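Local structure of acireductone dioxygenase (Bacillus anthracis, 4QGL) at residues Met5-Ile10 with Asn14-Asn19; Pro44-Asn49 with Asp54-Glu59; Arg75-His80 with Leu139-Glu144; Asp107-Phe112 with Ala146-Thr151; Phe120-Glu123 with Phe129-Val132. The protein probably oxidises the acireductone of the methionine salvage pathway with molecular oxygen, giving different products depending on whether iron or nickel is bound. All coordinates share one frame; numbering follows the deposited sequence.

Interaction 1. Residues Met5-Ile10 with Asn14-Asn19; sequences MAQIRI and NTRIEN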
# COMPACT_ATOMS: atom_id res chain seq x y z
N MET A 5 10.63 -4.21 7.16
CA MET A 5 10.13 -3.00 6.54
C MET A 5 10.14 -3.13 5.03
O MET A 5 10.58 -4.15 4.50
CB MET A 5 11.04 -1.83 6.89
CG MET A 5 11.44 -1.76 8.38
SD MET A 5 12.78 -0.57 8.75
CE MET A 5 12.46 0.72 7.52
N ALA A 6 9.67 -2.08 4.36
CA ALA A 6 9.70 -2.03 2.90
C ALA A 6 11.11 -2.08 2.32
O ALA A 6 12.06 -1.55 2.90
CB ALA A 6 8.98 -0.79 2.39
N GLN A 7 11.21 -2.70 1.15
CA GLN A 7 12.44 -2.68 0.38
C GLN A 7 12.19 -2.23 -1.06
O GLN A 7 11.06 -2.25 -1.54
CB GLN A 7 13.07 -4.06 0.44
CG GLN A 7 13.26 -4.47 1.87
CD GLN A 7 14.15 -5.68 2.03
OE1 GLN A 7 14.23 -6.54 1.14
NE2 GLN A 7 14.84 -5.75 3.15
N ILE A 8 13.25 -1.78 -1.71
CA ILE A 8 13.16 -1.27 -3.05
C ILE A 8 14.02 -2.08 -3.98
O ILE A 8 15.12 -2.42 -3.63
CB ILE A 8 13.63 0.19 -3.13
CG1 ILE A 8 12.66 1.06 -2.35
CG2 ILE A 8 13.74 0.65 -4.58
CD1 ILE A 8 13.34 2.25 -1.78
N ARG A 9 13.46 -2.37 -5.15
CA ARG A 9 14.18 -2.96 -6.27
C ARG A 9 14.10 -2.04 -7.48
O ARG A 9 13.03 -1.75 -7.96
CB ARG A 9 13.55 -4.30 -6.62
CG ARG A 9 14.52 -5.30 -7.21
CD ARG A 9 14.34 -5.44 -8.70
NE ARG A 9 12.95 -5.75 -9.01
CZ ARG A 9 12.40 -5.66 -10.22
NH1 ARG A 9 11.10 -5.92 -10.36
NH2 ARG A 9 13.12 -5.29 -11.29
N ILE A 10 15.24 -1.56 -7.95
CA ILE A 10 15.28 -0.66 -9.09
C ILE A 10 15.24 -1.48 -10.35
O ILE A 10 15.90 -2.48 -10.43
CB ILE A 10 16.51 0.26 -9.03
CG1 ILE A 10 16.42 1.16 -7.79
CG2 ILE A 10 16.63 1.14 -10.25
CD1 ILE A 10 17.52 0.87 -6.80
N ASN A 14 18.26 -3.85 -11.68
CA ASN A 14 17.92 -4.93 -10.73
C ASN A 14 18.52 -4.82 -9.33
O ASN A 14 18.40 -5.74 -8.54
CB ASN A 14 18.30 -6.28 -11.33
CG ASN A 14 17.19 -6.88 -12.17
OD1 ASN A 14 16.01 -6.69 -11.88
ND2 ASN A 14 17.56 -7.62 -13.20
N THR A 15 19.13 -3.69 -9.01
CA THR A 15 19.75 -3.49 -7.71
C THR A 15 18.72 -3.28 -6.57
O THR A 15 17.62 -2.84 -6.81
CB THR A 15 20.71 -2.27 -7.76
OG1 THR A 15 20.05 -1.15 -8.40
CG2 THR A 15 22.01 -2.64 -8.52
N ARG A 16 19.14 -3.59 -5.35
CA ARG A 16 18.28 -3.57 -4.17
C ARG A 16 18.74 -2.61 -3.02
O ARG A 16 19.90 -2.62 -2.62
CB ARG A 16 18.15 -5.01 -3.61
CG ARG A 16 17.20 -5.91 -4.39
CD ARG A 16 17.01 -7.29 -3.75
NE ARG A 16 16.00 -7.30 -2.68
CZ ARG A 16 14.68 -7.19 -2.87
NH1 ARG A 16 14.16 -7.06 -4.09
NH2 ARG A 16 13.85 -7.19 -1.85
N ILE A 17 17.83 -1.82 -2.49
CA ILE A 17 18.10 -1.05 -1.28
C ILE A 17 17.32 -1.67 -0.12
O ILE A 17 16.10 -1.71 -0.15
CB ILE A 17 17.72 0.43 -1.45
CG1 ILE A 17 18.41 1.04 -2.64
CG2 ILE A 17 18.08 1.24 -0.23
CD1 ILE A 17 17.56 2.11 -3.28
N GLU A 18 18.03 -2.13 0.90
CA GLU A 18 17.40 -2.81 2.02
C GLU A 18 17.61 -2.15 3.39
O GLU A 18 16.87 -2.43 4.30
CB GLU A 18 17.93 -4.25 2.09
CG GLU A 18 17.58 -5.11 0.89
CD GLU A 18 18.39 -6.39 0.85
OE1 GLU A 18 17.83 -7.48 1.02
OE2 GLU A 18 19.61 -6.31 0.65
N ASN A 19 18.61 -1.30 3.53
CA ASN A 19 18.86 -0.59 4.78
C ASN A 19 17.73 0.39 5.13
O ASN A 19 17.22 1.07 4.25
CB ASN A 19 20.21 0.13 4.67
CG ASN A 19 20.55 0.98 5.89
OD1 ASN A 19 20.08 2.10 6.04
ND2 ASN A 19 21.41 0.46 6.75
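Ile8 and Ile17 exchange two backbone hydrogen bonds, Ile8 N to Ile17 O at 3.2 Å and Ile17 N to Ile8 O at 3.0 Å. Ile10 N adds a third to Thr15 O at 2.9 Å. The bond from Asn14 N back to Ile10 O is weak. Between these, Arg9 and Arg16 form a non-hydrogen-bonded pair. The two strands make an antiparallel beta hairpin on the edge of one cupin sheet, with 16-17 outermost. Polar side chains gather on the Arg9 and Arg16 face. Arg16 bends at chi3 (84°), which brings NH2 to Gln7 OE1 at 3.1 Å, in the plane of the Gln7 carbonyl. Its guanidinium is turned almost parallel to that of Arg9, and NH1 lies 3.6 Å from Arg9 CG. Arg9 is in a salt bridge with Asp131, and Arg16 with Glu133. The Gln7 amide also rests on the CB and CG of Glu18. Apolar contacts join the isoleucines, with Ile10 CD1 3.7 Å from Ile17 CD1. Ile8 and Ile17 also touch helix 20-29.

Interaction 2. Residues Pro44-Asn49 with Asp54-Glu59; sequences PHLNEN and DENKAE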
# COMPACT_ATOMS: atom_id res chain seq x y z
N PRO A 44 -4.28 -10.84 17.55
CA PRO A 44 -3.88 -12.00 16.77
C PRO A 44 -4.98 -12.65 15.93
O PRO A 44 -4.67 -13.15 14.84
CB PRO A 44 -3.34 -12.96 17.84
CG PRO A 44 -2.77 -12.04 18.87
CD PRO A 44 -3.77 -10.91 18.94
N HIS A 45 -6.23 -12.61 16.39
CA HIS A 45 -7.30 -13.19 15.60
C HIS A 45 -7.51 -12.37 14.33
O HIS A 45 -8.13 -12.86 13.40
CB HIS A 45 -8.60 -13.34 16.39
CG HIS A 45 -9.43 -12.10 16.42
ND1 HIS A 45 -10.52 -11.92 15.60
CD2 HIS A 45 -9.34 -10.98 17.17
CE1 HIS A 45 -11.06 -10.74 15.84
NE2 HIS A 45 -10.36 -10.15 16.79
N LEU A 46 -6.97 -11.14 14.28
CA LEU A 46 -6.96 -10.38 13.00
C LEU A 46 -5.72 -10.54 12.09
O LEU A 46 -5.75 -10.08 10.96
CB LEU A 46 -7.25 -8.89 13.26
CG LEU A 46 -8.65 -8.68 13.78
CD1 LEU A 46 -8.95 -7.20 13.96
CD2 LEU A 46 -9.66 -9.32 12.86
N ASN A 47 -4.65 -11.16 12.61
CA ASN A 47 -3.46 -11.52 11.82
C ASN A 47 -3.76 -12.58 10.75
O ASN A 47 -4.45 -13.57 11.00
CB ASN A 47 -2.35 -12.05 12.72
CG ASN A 47 -1.25 -11.05 12.94
OD1 ASN A 47 -0.12 -11.25 12.49
ND2 ASN A 47 -1.56 -9.97 13.66
N GLU A 48 -3.23 -12.36 9.55
CA GLU A 48 -3.47 -13.27 8.45
C GLU A 48 -4.92 -13.73 8.42
O GLU A 48 -5.22 -14.91 8.35
CB GLU A 48 -2.52 -14.48 8.53
CG GLU A 48 -1.11 -14.25 8.00
CD GLU A 48 -1.02 -13.23 6.86
OE1 GLU A 48 -1.54 -13.48 5.76
OE2 GLU A 48 -0.44 -12.15 7.07
N ASN A 49 -5.82 -12.76 8.46
CA ASN A 49 -7.23 -13.05 8.44
C ASN A 49 -7.76 -12.40 7.20
O ASN A 49 -7.69 -11.18 7.04
CB ASN A 49 -7.87 -12.46 9.69
CG ASN A 49 -9.30 -12.90 9.88
OD1 ASN A 49 -10.01 -13.16 8.92
ND2 ASN A 49 -9.73 -12.97 11.12
N ASP A 54 -17.84 -7.63 8.88
CA ASP A 54 -18.08 -6.19 9.07
C ASP A 54 -17.53 -5.67 10.44
O ASP A 54 -17.01 -4.56 10.54
CB ASP A 54 -19.59 -5.88 8.90
CG ASP A 54 -20.12 -6.16 7.44
OD1 ASP A 54 -19.46 -5.73 6.45
OD2 ASP A 54 -21.22 -6.80 7.30
N GLU A 55 -17.62 -6.52 11.46
CA GLU A 55 -17.02 -6.28 12.77
C GLU A 55 -15.49 -6.28 12.78
O GLU A 55 -14.86 -5.46 13.43
CB GLU A 55 -17.52 -7.35 13.72
CG GLU A 55 -17.14 -7.15 15.18
CD GLU A 55 -17.07 -8.46 15.96
OE1 GLU A 55 -16.27 -9.37 15.56
OE2 GLU A 55 -17.79 -8.58 16.99
N ASN A 56 -14.89 -7.23 12.08
CA ASN A 56 -13.44 -7.33 12.00
C ASN A 56 -12.86 -6.08 11.41
O ASN A 56 -11.87 -5.56 11.87
CB ASN A 56 -13.06 -8.51 11.15
CG ASN A 56 -13.25 -9.81 11.88
OD1 ASN A 56 -13.37 -9.81 13.08
ND2 ASN A 56 -13.30 -10.92 11.16
N LYS A 57 -13.52 -5.61 10.37
CA LYS A 57 -13.16 -4.39 9.67
C LYS A 57 -13.22 -3.11 10.50
O LYS A 57 -12.34 -2.26 10.41
CB LYS A 57 -14.12 -4.21 8.49
CG LYS A 57 -13.58 -4.80 7.22
CD LYS A 57 -14.50 -4.51 6.05
CE LYS A 57 -14.57 -5.73 5.14
NZ LYS A 57 -14.71 -5.31 3.72
N ALA A 58 -14.29 -2.98 11.25
CA ALA A 58 -14.47 -1.86 12.17
C ALA A 58 -13.41 -1.87 13.25
O ALA A 58 -12.93 -0.83 13.66
CB ALA A 58 -15.86 -1.92 12.81
N GLU A 59 -13.05 -3.06 13.70
CA GLU A 59 -12.03 -3.22 14.72
C GLU A 59 -10.65 -2.83 14.26
O GLU A 59 -9.90 -2.24 15.00
CB GLU A 59 -11.97 -4.66 15.13
CG GLU A 59 -11.28 -4.87 16.46
CD GLU A 59 -11.44 -6.28 16.96
OE1 GLU A 59 -10.80 -6.60 17.99
OE2 GLU A 59 -12.19 -7.08 16.33
O HOH W 1 -10.49 -8.47 19.53
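Leu46 is the buried centre of this contact, and its two methyl groups meet different residues of the helix. CD2 packs against the side chain of Asn56, 3.9 Å from Asn56 CB. CD1 meets the Glu59 side chain, 4.0 Å from Glu59 CD. The Leu46 side chain leaves with CG anti to its carbonyl carbon (chi1 -65°), and both branches reach the helix. The outer side is looser and polar. The exposed His45 ring turns an edge to Glu59, with NE2 3.6 Å from Glu59 OE2, and no direct hydrogen bond joins them. A water sits between His45 NE2 and the Glu59 carboxylate, but it is modelled too close to the carboxylate for the bridge to be firm. Leu46 CG lies over one face of the imidazole. Within the loop, Asn49 ND2 donates to His45 O at 2.8 Å, in the carbonyl plane, and ties the short 3-10 turn to the chain after it. The contact folds the loop that follows strand 33-36 back onto the first turns of helix 54-63, and Glu59 also touches Pro43 there.

Interaction 3. Residues Arg75-His80 with Leu139-Glu144; sequences RGYKAH and LISVPE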
# COMPACT_ATOMS: atom_id res chain seq x y z
N ARG A 75 -1.78 15.20 5.90
CA ARG A 75 -1.85 15.19 4.44
C ARG A 75 -3.21 15.57 3.80
O ARG A 75 -3.30 15.64 2.58
CB ARG A 75 -1.42 13.80 3.94
CG ARG A 75 0.08 13.63 3.78
CD ARG A 75 0.58 14.44 2.58
NE ARG A 75 2.00 14.21 2.30
CZ ARG A 75 2.48 13.39 1.37
NH1 ARG A 75 1.66 12.70 0.57
NH2 ARG A 75 3.79 13.27 1.22
N GLY A 76 -4.26 15.79 4.60
CA GLY A 76 -5.55 16.21 4.04
C GLY A 76 -6.49 15.14 3.51
O GLY A 76 -7.28 15.41 2.63
N TYR A 77 -6.45 13.93 4.05
CA TYR A 77 -7.38 12.86 3.63
C TYR A 77 -8.68 12.89 4.45
O TYR A 77 -8.72 13.52 5.49
CB TYR A 77 -6.70 11.48 3.72
CG TYR A 77 -5.34 11.44 3.05
CD1 TYR A 77 -5.15 12.09 1.83
CD2 TYR A 77 -4.27 10.80 3.62
CE1 TYR A 77 -3.92 12.09 1.19
CE2 TYR A 77 -3.02 10.79 3.00
CZ TYR A 77 -2.85 11.42 1.77
OH TYR A 77 -1.60 11.42 1.12
N LYS A 78 -9.72 12.19 3.98
CA LYS A 78 -11.06 12.25 4.59
C LYS A 78 -11.70 10.91 4.99
O LYS A 78 -12.24 10.78 6.08
CB LYS A 78 -12.04 12.94 3.63
CG LYS A 78 -11.49 14.20 3.02
CD LYS A 78 -12.57 15.21 2.64
CE LYS A 78 -11.91 16.54 2.30
NZ LYS A 78 -12.90 17.61 2.01
N ALA A 79 -11.67 9.93 4.11
CA ALA A 79 -12.40 8.69 4.31
C ALA A 79 -11.45 7.52 4.27
O ALA A 79 -10.33 7.64 3.79
CB ALA A 79 -13.43 8.56 3.22
N HIS A 80 -11.91 6.38 4.76
CA HIS A 80 -11.08 5.18 4.84
C HIS A 80 -11.92 3.92 4.94
O HIS A 80 -13.05 3.95 5.49
CB HIS A 80 -10.11 5.24 6.02
CG HIS A 80 -10.72 5.72 7.30
ND1 HIS A 80 -10.80 7.06 7.64
CD2 HIS A 80 -11.25 5.04 8.35
CE1 HIS A 80 -11.36 7.18 8.83
NE2 HIS A 80 -11.65 5.97 9.28
N LEU A 139 2.83 1.73 5.82
CA LEU A 139 1.95 2.69 5.15
C LEU A 139 2.73 3.43 4.13
O LEU A 139 3.79 3.95 4.45
CB LEU A 139 1.33 3.71 6.08
CG LEU A 139 0.43 4.70 5.31
CD1 LEU A 139 -0.84 4.94 6.03
CD2 LEU A 139 1.11 6.02 5.00
N ILE A 140 2.13 3.51 2.93
CA ILE A 140 2.76 4.16 1.79
C ILE A 140 1.80 5.13 1.15
O ILE A 140 0.61 4.83 1.07
CB ILE A 140 3.25 3.17 0.69
CG1 ILE A 140 3.92 3.94 -0.42
CG2 ILE A 140 2.13 2.33 0.08
CD1 ILE A 140 4.47 3.06 -1.48
N SER A 141 2.30 6.30 0.72
CA SER A 141 1.46 7.19 -0.08
C SER A 141 2.12 7.49 -1.40
O SER A 141 3.23 8.02 -1.47
CB SER A 141 1.09 8.51 0.60
OG SER A 141 0.40 9.35 -0.34
N VAL A 142 1.37 7.18 -2.43
CA VAL A 142 1.82 7.29 -3.74
C VAL A 142 1.25 8.58 -4.29
O VAL A 142 0.03 8.70 -4.46
CB VAL A 142 1.33 6.09 -4.56
CG1 VAL A 142 1.55 6.32 -6.05
CG2 VAL A 142 2.03 4.81 -4.09
N PRO A 143 2.13 9.54 -4.61
CA PRO A 143 1.75 10.91 -4.97
C PRO A 143 0.91 11.05 -6.24
O PRO A 143 0.96 10.24 -7.17
CB PRO A 143 3.09 11.64 -5.15
CG PRO A 143 4.12 10.59 -5.30
CD PRO A 143 3.57 9.28 -4.80
N GLU A 144 0.14 12.14 -6.24
CA GLU A 144 -0.70 12.46 -7.34
C GLU A 144 0.20 12.63 -8.56
O GLU A 144 1.33 13.09 -8.45
CB GLU A 144 -1.55 13.71 -7.04
CG GLU A 144 -0.81 15.04 -7.06
CD GLU A 144 -1.77 16.23 -6.86
OE1 GLU A 144 -2.96 16.02 -6.57
OE2 GLU A 144 -1.33 17.39 -7.00
O HOH W 2 2.79 11.06 -1.35
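Ser141 and Arg75 share a water that three groups hold. Arg75 NH1 donates to it at 2.8 Å, with the water at the edge of the guanidinium and in its plane. The same water donates to Ser141 O at 3.1 Å and accepts from Ser141 OG at 3.1 Å. Both oxygens of Ser141 thus bond to this water. The bend of the Arg75 chain at chi2 (-71°) turns the guanidinium back toward the strand. Direct approach is looser, as Arg75 NH1 stays 3.7 Å from Ser141 OG.

Ser141 is on strand 138-142 of a cupin sheet. Arg75 and Tyr77 lie where helix 65-75 gives way to that sheet's edge strand 79-85, and Gly76 between them has positive phi. At the start of the edge strand, Lys78 and Ala79 both face Phe164 in a classic beta bulge.

Tyr77 reaches inward from between helix and strand. Its OH comes within 3.2 Å of Ser141 OG and 4.0 Å of Ser141 CB. The firm partner of the phenol is Asp108, to which it is hydrogen-bonded. Asp108 may play a role in transmitting local conformational changes, and its carboxylate also forms a long, weak ion pair with Arg75. With chi1 at 173°, OG points away from the Ser141 N and toward Tyr77 and Arg75. Val110 touches both Tyr77 and Ser141.

Interaction 4. Residues Asp107-Phe112 with Ala146-Thr151; sequences DDEVRF and ARHYFT. With CD (cadmium ion), chain B.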
# COMPACT_ATOMS: atom_id res chain seq x y z
N ASP A 107 -5.51 12.37 -7.26
CA ASP A 107 -5.21 12.43 -5.82
C ASP A 107 -4.16 11.35 -5.47
O ASP A 107 -3.88 10.42 -6.26
CB ASP A 107 -6.49 12.27 -4.96
CG ASP A 107 -7.45 13.51 -5.03
OD1 ASP A 107 -6.95 14.64 -5.28
OD2 ASP A 107 -8.69 13.32 -4.83
N ASP A 108 -3.57 11.50 -4.28
CA ASP A 108 -2.64 10.54 -3.69
C ASP A 108 -3.33 9.20 -3.51
O ASP A 108 -4.53 9.17 -3.33
CB ASP A 108 -2.22 11.04 -2.29
CG ASP A 108 -1.26 12.26 -2.35
OD1 ASP A 108 -0.79 12.65 -3.45
OD2 ASP A 108 -0.97 12.80 -1.26
N GLU A 109 -2.57 8.09 -3.57
CA GLU A 109 -3.08 6.74 -3.27
C GLU A 109 -2.36 6.16 -2.06
O GLU A 109 -1.18 5.78 -2.13
CB GLU A 109 -2.90 5.80 -4.45
CG GLU A 109 -3.64 4.46 -4.32
CD GLU A 109 -3.18 3.47 -5.34
OE1 GLU A 109 -2.74 3.93 -6.41
OE2 GLU A 109 -3.22 2.23 -5.11
N VAL A 110 -3.10 6.02 -0.97
CA VAL A 110 -2.56 5.69 0.32
C VAL A 110 -3.04 4.32 0.73
O VAL A 110 -4.20 4.02 0.63
CB VAL A 110 -3.02 6.71 1.33
CG1 VAL A 110 -2.33 6.53 2.67
CG2 VAL A 110 -2.80 8.11 0.77
N ARG A 111 -2.13 3.47 1.16
CA ARG A 111 -2.48 2.12 1.57
C ARG A 111 -1.68 1.78 2.82
O ARG A 111 -0.52 2.17 2.91
CB ARG A 111 -2.16 1.10 0.45
CG ARG A 111 -3.00 1.22 -0.83
CD ARG A 111 -4.50 0.95 -0.57
NE ARG A 111 -5.30 1.08 -1.79
CZ ARG A 111 -5.74 2.23 -2.30
NH1 ARG A 111 -5.47 3.37 -1.69
NH2 ARG A 111 -6.44 2.23 -3.40
N PHE A 112 -2.28 1.08 3.78
CA PHE A 112 -1.51 0.53 4.88
C PHE A 112 -1.67 -0.97 4.90
O PHE A 112 -2.78 -1.45 4.91
CB PHE A 112 -1.99 1.09 6.20
CG PHE A 112 -1.48 0.36 7.41
CD1 PHE A 112 -0.20 0.52 7.85
CD2 PHE A 112 -2.31 -0.46 8.14
CE1 PHE A 112 0.25 -0.13 8.97
CE2 PHE A 112 -1.87 -1.12 9.27
CZ PHE A 112 -0.58 -0.96 9.67
N ALA A 146 1.85 10.51 -10.33
CA ALA A 146 2.92 9.55 -10.53
C ALA A 146 2.40 8.30 -11.22
O ALA A 146 1.51 7.62 -10.72
CB ALA A 146 3.58 9.19 -9.22
N ARG A 147 2.99 7.98 -12.36
CA ARG A 147 2.68 6.74 -13.07
C ARG A 147 3.13 5.54 -12.23
O ARG A 147 4.25 5.53 -11.72
CB ARG A 147 3.33 6.74 -14.44
CG ARG A 147 3.03 7.96 -15.29
CD ARG A 147 1.61 7.96 -15.85
NE ARG A 147 1.33 6.91 -16.87
CZ ARG A 147 0.11 6.59 -17.32
NH1 ARG A 147 -0.98 7.24 -16.89
NH2 ARG A 147 -0.04 5.62 -18.18
N HIS A 148 2.23 4.58 -12.05
CA HIS A 148 2.52 3.40 -11.25
C HIS A 148 1.59 2.24 -11.61
O HIS A 148 0.61 2.47 -12.30
CB HIS A 148 2.42 3.75 -9.75
CG HIS A 148 1.05 4.13 -9.31
ND1 HIS A 148 0.49 5.34 -9.60
CD2 HIS A 148 0.12 3.44 -8.61
CE1 HIS A 148 -0.74 5.40 -9.12
NE2 HIS A 148 -1.00 4.24 -8.53
N TYR A 149 1.91 1.01 -11.22
CA TYR A 149 0.93 -0.08 -11.21
C TYR A 149 1.10 -0.94 -9.96
O TYR A 149 2.00 -0.69 -9.14
CB TYR A 149 0.96 -0.89 -12.49
CG TYR A 149 2.31 -1.39 -12.87
CD1 TYR A 149 3.16 -0.60 -13.62
CD2 TYR A 149 2.75 -2.65 -12.49
CE1 TYR A 149 4.42 -1.04 -13.99
CE2 TYR A 149 4.01 -3.09 -12.82
CZ TYR A 149 4.85 -2.29 -13.58
OH TYR A 149 6.12 -2.68 -13.94
N PHE A 150 0.21 -1.92 -9.77
CA PHE A 150 0.19 -2.73 -8.54
C PHE A 150 0.20 -4.23 -8.83
O PHE A 150 -0.37 -4.71 -9.79
CB PHE A 150 -1.03 -2.39 -7.63
CG PHE A 150 -1.06 -3.18 -6.31
CD1 PHE A 150 -0.28 -2.80 -5.25
CD2 PHE A 150 -1.85 -4.30 -6.16
CE1 PHE A 150 -0.27 -3.52 -4.06
CE2 PHE A 150 -1.85 -5.03 -4.99
CZ PHE A 150 -1.07 -4.64 -3.93
N THR A 151 0.83 -4.98 -7.95
CA THR A 151 0.92 -6.41 -8.17
C THR A 151 0.88 -7.10 -6.82
O THR A 151 1.42 -6.60 -5.82
CB THR A 151 2.22 -6.73 -8.95
OG1 THR A 151 2.04 -6.51 -10.36
CG2 THR A 151 2.63 -8.13 -8.74
CD CD B . -3.34 3.11 -8.45
O HOH W 3 -2.67 0.88 -8.06
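Glu109 and His148 meet at a cadmium ion, and these two side chains make nearly all of the contact. Glu109 OE1 binds the metal at 2.3 Å and His148 NE2 at 2.6 Å. OE1 and NE2 are only 2.8 Å apart, but the metal holds them there and no hydrogen bond joins them. The carboxylate comes to the edge of the imidazole, with the two planes 48° apart. A chi1 of -169° and an extended chain carry the Glu109 carboxylate from its strand to the ion.

His148 has its ring orientation fixed from behind. Its ND1 donates to Ala146 O at 2.7 Å, a straight bond of 166° lying in the ring plane. This leaves NE2 directed at the metal. A water 2.4 Å from the cadmium ion, together with His103 and His105, completes the site. The same four residues are predicted to bind the iron or nickel of the working enzyme. Glu109 OE2 is a ligand of another cadmium ion. It also lies above the Arg111 guanidinium near its rim, at a long 3.6 Å from NH2, so only charge links them. Arg111 is predicted to be important for generating the substrate dianion.

Strands 109-113 and 148-151 belong to different sheets of the cupin fold, so the metal bridges the two sheets. Phe120 of strand 116-123 touches both ligands.

Interaction 5. Residues Phe120-Glu123 with Phe129-Val132; sequences FAIE and FFDV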
# COMPACT_ATOMS: atom_id res chain seq x y z
N PHE A 120 4.14 -2.05 -5.15
CA PHE A 120 3.89 -0.91 -6.00
C PHE A 120 5.07 -0.63 -6.88
O PHE A 120 6.19 -0.55 -6.41
CB PHE A 120 3.62 0.33 -5.18
CG PHE A 120 2.17 0.49 -4.83
CD1 PHE A 120 1.28 0.95 -5.77
CD2 PHE A 120 1.69 0.19 -3.55
CE1 PHE A 120 -0.05 1.08 -5.47
CE2 PHE A 120 0.36 0.32 -3.26
CZ PHE A 120 -0.51 0.77 -4.22
N ALA A 121 4.81 -0.43 -8.17
CA ALA A 121 5.87 -0.11 -9.12
C ALA A 121 5.74 1.34 -9.54
O ALA A 121 4.78 1.70 -10.23
CB ALA A 121 5.79 -1.03 -10.36
N ILE A 122 6.71 2.17 -9.18
CA ILE A 122 6.56 3.62 -9.33
C ILE A 122 7.63 4.17 -10.25
O ILE A 122 8.82 3.80 -10.16
CB ILE A 122 6.56 4.33 -7.96
CG1 ILE A 122 5.40 3.81 -7.12
CG2 ILE A 122 6.37 5.83 -8.12
CD1 ILE A 122 5.68 3.77 -5.63
N GLU A 123 7.19 5.03 -11.16
CA GLU A 123 8.09 5.67 -12.11
C GLU A 123 8.77 6.76 -11.33
O GLU A 123 8.12 7.68 -10.86
CB GLU A 123 7.33 6.25 -13.30
CG GLU A 123 8.19 6.91 -14.36
CD GLU A 123 7.35 7.37 -15.57
OE1 GLU A 123 6.44 8.22 -15.38
OE2 GLU A 123 7.57 6.88 -16.73
N PHE A 129 11.70 2.94 -13.25
CA PHE A 129 10.73 2.34 -12.37
C PHE A 129 11.43 1.70 -11.21
O PHE A 129 12.51 1.14 -11.39
CB PHE A 129 9.91 1.31 -13.12
CG PHE A 129 8.66 1.88 -13.72
CD1 PHE A 129 8.71 2.57 -14.92
CD2 PHE A 129 7.45 1.77 -13.04
CE1 PHE A 129 7.56 3.12 -15.43
CE2 PHE A 129 6.30 2.32 -13.55
CZ PHE A 129 6.34 2.98 -14.75
N PHE A 130 10.82 1.81 -10.02
CA PHE A 130 11.31 1.05 -8.90
C PHE A 130 10.12 0.39 -8.22
O PHE A 130 8.99 0.81 -8.40
CB PHE A 130 12.10 1.94 -7.94
CG PHE A 130 11.28 3.04 -7.32
CD1 PHE A 130 11.31 4.33 -7.85
CD2 PHE A 130 10.51 2.79 -6.20
CE1 PHE A 130 10.55 5.33 -7.30
CE2 PHE A 130 9.78 3.81 -5.61
CZ PHE A 130 9.79 5.08 -6.18
N ASP A 131 10.39 -0.70 -7.52
CA ASP A 131 9.37 -1.42 -6.77
C ASP A 131 9.46 -0.95 -5.35
O ASP A 131 10.53 -0.70 -4.85
CB ASP A 131 9.67 -2.93 -6.72
CG ASP A 131 9.36 -3.68 -8.00
OD1 ASP A 131 8.68 -3.12 -8.90
OD2 ASP A 131 9.80 -4.85 -8.09
N VAL A 132 8.33 -0.85 -4.69
CA VAL A 132 8.34 -0.87 -3.27
C VAL A 132 7.61 -2.12 -2.92
O VAL A 132 6.45 -2.31 -3.31
CB VAL A 132 7.65 0.36 -2.65
CG1 VAL A 132 7.91 0.41 -1.17
CG2 VAL A 132 8.17 1.62 -3.31
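Phe130 turns one face of its ring to the CB of Ile122. That CB sits 4.2 Å from the ring centroid and 27° off the normal, a CH-pi contact. Phe130 has chi1 at 63°, its CG placed between backbone N and carbonyl carbon, and this swings the ring over Ile122. The carbonyl Ile122 O also lies above that ring, offset toward the rim. At its far end Ile122 CD1 meets Val132 CG2 at 4.0 Å, and this same methyl of Val132 lies at the edge of the Phe130 ring.

The opposite face of the sheet repeats the theme with Glu123 and Phe129. Glu123 CB stands over the Phe129 ring, 3.9 Å from the centroid and 21° off the normal. The edge of the ring reaches Ala121 O, with CE2 at 3.7 Å. Ala121 CB also touches Asp131, whose carboxylate is held by Arg9 and His11.

The backbones form a regular antiparallel ladder. Phe120 and Val132 are one hydrogen-bonded pair, with Val132 N to Phe120 O at 2.8 Å. Ile122 and Phe130 are the other, with Ile122 N to Phe130 O at 2.8 Å. The strands make a beta hairpin in the middle of one cupin sheet, between strand 7-10 and strand 148-151. Helix 20-29 packs on Phe130 and Val132, and Phe120 meets Phe150 and lies near the metal site.

Interactions 1, 4 and 5 share one antiparallel sheet, in the order 16-17, 7-10, 129-134, 116-123, 148-151. The centre of interaction 5 is about 10 Å from those of 1 and 4, and it touches both. Interaction 3 lies on the other sheet, and interaction 4 bridges the two through the metal. The centres of 3 and 4 are about 9 Å apart, and Tyr77 and Asp108 link them. Along the chain, 1 and 2 come first, the segments of 3 and 4 alternate, and 5 is nested inside both. Interaction 2 stands apart, its centre about 22 to 30 Å from the others. The metal site thus lies between two sheets, as in other cupins.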